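Local coordinates for protein DynF (Micromonospora chersina, PDB 6UBL) that is of unknown function but belongs to the dynemicin biosynthesis pathway and, as a beta-barrel holding palmitic acid, probably binds a long hydrophobic pathway compound, at residues Arg177-Leu182 with Ala193-Leu198; Asn43-Phe48 with Glu55-Phe60. All coordinates share one frame; numbering follows the deposited sequence. Where two conformers were deposited one is given.

Contact 1: Arg177-Leu182 with Ala193-Leu198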
loop_
_atom_site.group_PDB
_atom_site.type_symbol
_atom_site.label_atom_id
_atom_site.label_comp_id
_atom_site.label_asym_id
_atom_site.label_seq_id
_atom_site.Cartn_x
_atom_site.Cartn_y
_atom_site.Cartn_z
ATOM N N ARG A 177 7.489 2.658 8.453
ATOM C CA ARG A 177 8.244 3.876 8.720
ATOM C C ARG A 177 7.494 5.161 8.394
ATOM O O ARG A 177 7.475 6.080 9.226
ATOM C CB ARG A 177 9.608 3.821 8.041
ATOM C CG ARG A 177 10.366 2.552 8.368
ATOM C CD ARG A 177 11.813 2.663 7.965
ATOM N NE ARG A 177 12.614 3.196 9.062
ATOM C CZ ARG A 177 13.935 3.279 9.048
ATOM N NH1 ARG A 177 14.614 2.909 7.964
ATOM N NH2 ARG A 177 14.579 3.769 10.094
ATOM N N MET A 178 6.871 5.247 7.219
ATOM C CA MET A 178 6.208 6.488 6.843
ATOM C C MET A 178 5.227 6.260 5.696
ATOM O O MET A 178 5.461 5.432 4.795
ATOM C CB MET A 178 7.238 7.566 6.454
ATOM C CG MET A 178 7.978 7.274 5.143
ATOM S SD MET A 178 9.385 8.343 4.738
ATOM C CE MET A 178 10.623 7.710 5.869
ATOM N N MET A 179 4.124 7.019 5.745
ATOM C CA MET A 179 3.098 7.061 4.695
ATOM C C MET A 179 2.925 8.525 4.307
ATOM O O MET A 179 2.513 9.341 5.163
ATOM C CB MET A 179 1.779 6.499 5.254
ATOM C CG MET A 179 0.500 7.112 4.685
ATOM S SD MET A 179 0.126 6.511 3.023
ATOM C CE MET A 179 -0.038 4.749 3.310
ATOM N N PRO A 180 3.187 8.914 3.054
ATOM C CA PRO A 180 3.078 10.334 2.689
ATOM C C PRO A 180 1.639 10.846 2.719
ATOM O O PRO A 180 0.703 10.172 2.292
ATOM C CB PRO A 180 3.652 10.392 1.267
ATOM C CG PRO A 180 4.351 9.080 1.042
ATOM C CD PRO A 180 3.643 8.082 1.921
ATOM N N LEU A 181 1.475 12.059 3.237
ATOM C CA LEU A 181 0.218 12.798 3.211
ATOM C C LEU A 181 0.411 14.087 2.430
ATOM O O LEU A 181 1.333 14.851 2.713
ATOM C CB LEU A 181 -0.287 13.084 4.624
ATOM C CG LEU A 181 -0.547 11.836 5.474
ATOM C CD1 LEU A 181 -0.979 12.250 6.878
ATOM C CD2 LEU A 181 -1.584 10.916 4.839
ATOM N N LEU A 182 -0.433 14.296 1.427
ATOM C CA LEU A 182 -0.274 15.350 0.435
ATOM C C LEU A 182 -1.357 16.409 0.589
ATOM O O LEU A 182 -2.502 16.099 0.924
ATOM C CB LEU A 182 -0.399 14.743 -0.971
ATOM C CG LEU A 182 0.476 13.513 -1.233
ATOM C CD1 LEU A 182 0.167 12.882 -2.578
ATOM C CD2 LEU A 182 1.931 13.926 -1.131
ATOM N N ALA A 193 3.138 16.064 5.395
ATOM C CA ALA A 193 3.304 15.320 6.631
ATOM C C ALA A 193 3.345 13.845 6.274
ATOM O O ALA A 193 3.064 13.451 5.137
ATOM C CB ALA A 193 2.165 15.615 7.611
ATOM N N TYR A 194 3.710 13.033 7.261
ATOM C CA TYR A 194 3.715 11.591 7.106
ATOM C C TYR A 194 2.970 10.966 8.269
ATOM O O TYR A 194 3.181 11.335 9.427
ATOM C CB TYR A 194 5.160 11.065 7.063
ATOM C CG TYR A 194 5.943 11.624 5.896
ATOM C CD1 TYR A 194 6.576 12.854 5.994
ATOM C CD2 TYR A 194 6.019 10.938 4.702
ATOM C CE1 TYR A 194 7.281 13.385 4.935
ATOM C CE2 TYR A 194 6.722 11.452 3.625
ATOM C CZ TYR A 194 7.348 12.665 3.744
ATOM O OH TYR A 194 8.046 13.181 2.674
ATOM N N LEU A 195 2.113 10.004 7.951
ATOM C CA LEU A 195 1.513 9.145 8.958
ATOM C C LEU A 195 2.526 8.043 9.235
ATOM O O LEU A 195 2.902 7.291 8.325
ATOM C CB LEU A 195 0.214 8.575 8.406
ATOM C CG LEU A 195 -0.649 7.649 9.266
ATOM C CD1 LEU A 195 -1.201 8.407 10.454
ATOM C CD2 LEU A 195 -1.766 7.093 8.398
ATOM N N THR A 196 3.008 7.974 10.477
ATOM C CA THR A 196 4.067 7.030 10.820
ATOM C C THR A 196 3.559 5.795 11.552
ATOM O O THR A 196 4.272 4.785 11.596
ATOM C CB THR A 196 5.157 7.706 11.666
ATOM O OG1 THR A 196 4.587 8.268 12.845
ATOM C CG2 THR A 196 5.859 8.794 10.857
ATOM N N SER A 197 2.387 5.864 12.181
ATOM C CA SER A 197 1.783 4.671 12.755
ATOM C C SER A 197 0.302 4.926 12.969
ATOM O O SER A 197 -0.138 6.071 13.078
ATOM C CB SER A 197 2.448 4.257 14.067
ATOM O OG SER A 197 2.102 5.145 15.099
ATOM N N LEU A 198 -0.453 3.836 13.043
ATOM C CA LEU A 198 -1.887 3.894 13.281
ATOM C C LEU A 198 -2.294 2.559 13.883
ATOM O O LEU A 198 -1.945 1.503 13.343
ATOM C CB LEU A 198 -2.628 4.148 11.968
ATOM C CG LEU A 198 -4.119 4.487 12.116
ATOM C CD1 LEU A 198 -4.619 5.320 10.961
ATOM C CD2 LEU A 198 -4.905 3.188 12.227
#
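The antiparallel hairpin of strands 170-183 and 193-205 in the DynF beta-barrel brings R177-L182 against A193-L198. Three short backbone hydrogen bonds tie the ladder. M179 and L195 form a hydrogen-bonded pair: M179 N reaches L195 O at 2.9 Å from above the carbonyl plane, with a bent N-H...O angle of 131°, whereas the return bond from L195 N lies in the plane of the M179 carbonyl. L181 N to A193 O is 2.8 Å, but A193 N to L181 O stretches to a weak 3.5 Å. P180, which has no N-H to give, occupies the non-hydrogen-bonded position opposite Y194, so the proline costs the ladder no bond.

The pairing splits the side chains between two faces of the barrel wall. On the inner one, near the bound palmitic acid, M179 CG lies alongside L195 CB at 4.0 Å, and L181 crosses L195 obliquely, its CD1 touching L195 CB. On the other face, the Y194 ring leans along the neighbouring strand, CG anti to its own carbonyl carbon (chi1 -61°), so that CD2 comes within 3.6 Å of P180 CA. M178 runs beside this ring and points the same way; its CG takes the crowded position between backbone N and carbonyl carbon (chi1 69°) and the chain then runs on extended, which puts SD 4.7 Å from the ring centroid, an oblique Met-aromatic contact. The Y194 hydroxyl hydrogen-bonds Q113 of the second subunit. An alanine at Y194 would probably loosen the packing on P180 and M178 and weaken the subunit interface, since ring and hydroxyl both go. R177 turns away from the hairpin partner to form salt bridges with D119, E124 and D159 of that second subunit.

Contact 2: Asn43-Phe48 with Glu55-Phe60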
loop_
_atom_site.group_PDB
_atom_site.type_symbol
_atom_site.label_atom_id
_atom_site.label_comp_id
_atom_site.label_asym_id
_atom_site.label_seq_id
_atom_site.Cartn_x
_atom_site.Cartn_y
_atom_site.Cartn_z
ATOM N N ASN A 43 -12.390 3.438 17.039
ATOM C CA ASN A 43 -11.455 4.414 17.583
ATOM C C ASN A 43 -10.056 4.076 17.076
ATOM O O ASN A 43 -9.786 2.953 16.627
ATOM C CB ASN A 43 -11.500 4.490 19.111
ATOM C CG ASN A 43 -11.198 3.174 19.784
ATOM O OD1 ASN A 43 -10.102 2.631 19.645
ATOM N ND2 ASN A 43 -12.173 2.648 20.518
ATOM N N SER A 44 -9.167 5.066 17.116
ATOM C CA SER A 44 -7.809 4.850 16.642
ATOM C C SER A 44 -6.868 5.826 17.333
ATOM O O SER A 44 -7.287 6.809 17.954
ATOM C CB SER A 44 -7.698 5.007 15.113
ATOM O OG SER A 44 -7.774 6.363 14.704
ATOM N N ILE A 45 -5.578 5.530 17.212
ATOM C CA ILE A 45 -4.499 6.406 17.652
ATOM C C ILE A 45 -3.558 6.533 16.462
ATOM O O ILE A 45 -3.088 5.518 15.933
ATOM C CB ILE A 45 -3.748 5.850 18.874
ATOM C CG1 ILE A 45 -4.687 5.776 20.077
ATOM C CG2 ILE A 45 -2.547 6.736 19.200
ATOM C CD1 ILE A 45 -4.149 4.958 21.225
ATOM N N ASP A 46 -3.341 7.763 16.002
ATOM C CA ASP A 46 -2.579 8.036 14.795
ATOM C C ASP A 46 -1.401 8.931 15.150
ATOM O O ASP A 46 -1.561 9.911 15.879
ATOM C CB ASP A 46 -3.385 8.829 13.765
ATOM C CG ASP A 46 -4.708 8.193 13.396
ATOM O OD1 ASP A 46 -5.180 7.264 14.082
ATOM O OD2 ASP A 46 -5.310 8.674 12.406
ATOM N N THR A 47 -0.230 8.647 14.593
ATOM C CA THR A 47 0.934 9.506 14.779
ATOM C C THR A 47 1.344 10.153 13.461
ATOM O O THR A 47 1.476 9.469 12.436
ATOM C CB THR A 47 2.108 8.728 15.372
ATOM O OG1 THR A 47 1.734 8.229 16.668
ATOM C CG2 THR A 47 3.321 9.634 15.506
ATOM N N PHE A 48 1.562 11.470 13.497
ATOM C CA PHE A 48 1.885 12.258 12.313
ATOM C C PHE A 48 3.239 12.924 12.513
ATOM O O PHE A 48 3.479 13.544 13.560
ATOM C CB PHE A 48 0.876 13.386 12.063
ATOM C CG PHE A 48 -0.547 12.927 11.930
ATOM C CD1 PHE A 48 -1.069 12.542 10.707
ATOM C CD2 PHE A 48 -1.377 12.913 13.045
ATOM C CE1 PHE A 48 -2.382 12.129 10.592
ATOM C CE2 PHE A 48 -2.685 12.500 12.935
ATOM C CZ PHE A 48 -3.194 12.109 11.712
ATOM N N GLU A 55 6.404 15.757 15.809
ATOM C CA GLU A 55 5.664 14.511 15.669
ATOM C C GLU A 55 4.568 14.516 16.723
ATOM O O GLU A 55 4.791 14.927 17.862
ATOM C CB GLU A 55 6.573 13.268 15.802
ATOM C CG GLU A 55 5.943 11.959 15.269
ATOM C CD GLU A 55 6.960 10.972 14.692
ATOM O OE1 GLU A 55 6.539 9.992 14.042
ATOM O OE2 GLU A 55 8.176 11.175 14.880
ATOM N N TYR A 56 3.377 14.086 16.325
ATOM C CA TYR A 56 2.175 14.264 17.123
ATOM C C TYR A 56 1.346 12.996 17.130
ATOM O O TYR A 56 1.165 12.358 16.092
ATOM C CB TYR A 56 1.343 15.399 16.527
ATOM C CG TYR A 56 2.155 16.652 16.299
ATOM C CD1 TYR A 56 2.476 17.477 17.358
ATOM C CD2 TYR A 56 2.611 16.995 15.031
ATOM C CE1 TYR A 56 3.223 18.617 17.177
ATOM C CE2 TYR A 56 3.362 18.141 14.833
ATOM C CZ TYR A 56 3.664 18.947 15.912
ATOM O OH TYR A 56 4.407 20.092 15.734
ATOM N N THR A 57 0.854 12.632 18.307
ATOM C CA THR A 57 0.014 11.459 18.469
ATOM C C THR A 57 -1.390 11.925 18.831
ATOM O O THR A 57 -1.570 12.660 19.816
ATOM C CB THR A 57 0.575 10.551 19.559
ATOM O OG1 THR A 57 1.898 10.133 19.189
ATOM C CG2 THR A 57 -0.305 9.324 19.705
ATOM N N VAL A 58 -2.381 11.486 18.050
ATOM C CA VAL A 58 -3.746 11.977 18.183
ATOM C C VAL A 58 -4.695 10.795 18.277
ATOM O O VAL A 58 -4.613 9.856 17.472
ATOM C CB VAL A 58 -4.153 12.885 17.012
ATOM C CG1 VAL A 58 -5.558 13.436 17.227
ATOM C CG2 VAL A 58 -3.152 14.013 16.839
ATOM N N ALA A 59 -5.613 10.863 19.240
ATOM C CA ALA A 59 -6.642 9.848 19.409
ATOM C C ALA A 59 -7.904 10.277 18.674
ATOM O O ALA A 59 -8.325 11.437 18.757
ATOM C CB ALA A 59 -6.960 9.682 20.897
ATOM N N PHE A 60 -8.522 9.323 17.985
ATOM C CA PHE A 60 -9.713 9.567 17.191
ATOM C C PHE A 60 -10.837 8.627 17.606
ATOM O O PHE A 60 -10.596 7.501 18.047
ATOM C CB PHE A 60 -9.442 9.308 15.706
ATOM C CG PHE A 60 -8.502 10.280 15.070
ATOM C CD1 PHE A 60 -7.135 10.166 15.248
ATOM C CD2 PHE A 60 -8.986 11.299 14.271
ATOM C CE1 PHE A 60 -6.268 11.059 14.649
ATOM C CE2 PHE A 60 -8.129 12.199 13.676
ATOM C CZ PHE A 60 -6.766 12.079 13.861
#
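Backbone pairing dominates this antiparallel beta hairpin, in which strands 37-50 and 54-68 run side by side in the barrel wall. S44 with F60, D46 with V58 and F48 with Y56 are hydrogen-bonded pairs, each closed by two N-H...O bonds. The middle pair is the straightest: D46 N meets V58 O at 173° in the carbonyl plane, and V58 N approaches D46 O nearly along the C=O axis. At the S44-F60 pair both donors sit above the carbonyl planes. CA-H...O contacts fill the steps between, the shortest from T47 CA to Y56 O at 3.1 Å.

Polar side chains join on both faces. T47 and T57, a non-hydrogen-bonded pair, bring their hydroxyls together, OG1 to OG1 3.2 Å. S44 OG donates to the syn lone pair of D46 OD1, at 2.8 Å; this bond helps fix the rotation of a buried carboxylate, whose charge the hydroxyl would partly offset. E55 sends OE1 to T196 of strand 193-205.

Apolar contacts are tightest beside the threonines, where I45 CG2 presses on T57 CG2 at 3.5 Å, closer than usual for two methyls. The T47 and E55 side chains cross at about a right angle, CG2 of T47 against CG of E55. On the face bearing S44, D46, F48, Y56, V58 and F60, the F48 and F60 rings meet tip to tip, CZ to CZ 4.2 Å, and V58 CG2 abuts the edge of F48. Strand 100-104 packs on both phenylalanines through I100.

The D46 carboxylate crosses the F60 side chain, its plane only 27° from that of the ring, with OD2 3.4 Å from F60 CE1.

Contact 2 comes first along the chain and closes before contact 1 opens; each is a hairpin of two antiparallel strands. Their centres lie 11 Å apart on the same side of the chain's centre, because strand 37-50 of contact 2 pairs antiparallel with strand 193-205 of contact 1. The join places a late hairpin beside an early one, making the four strands run consecutively as 170-183, 193-205, 37-50 and 54-68 around the barrel. T196 N bonds to T47 O across this seam, and L198 CG packs on D46 OD1. Both contacts come near the palmitic acid, through L195 and L198 of contact 1 and D46 of contact 2, so together they help line the lipid-holding interior.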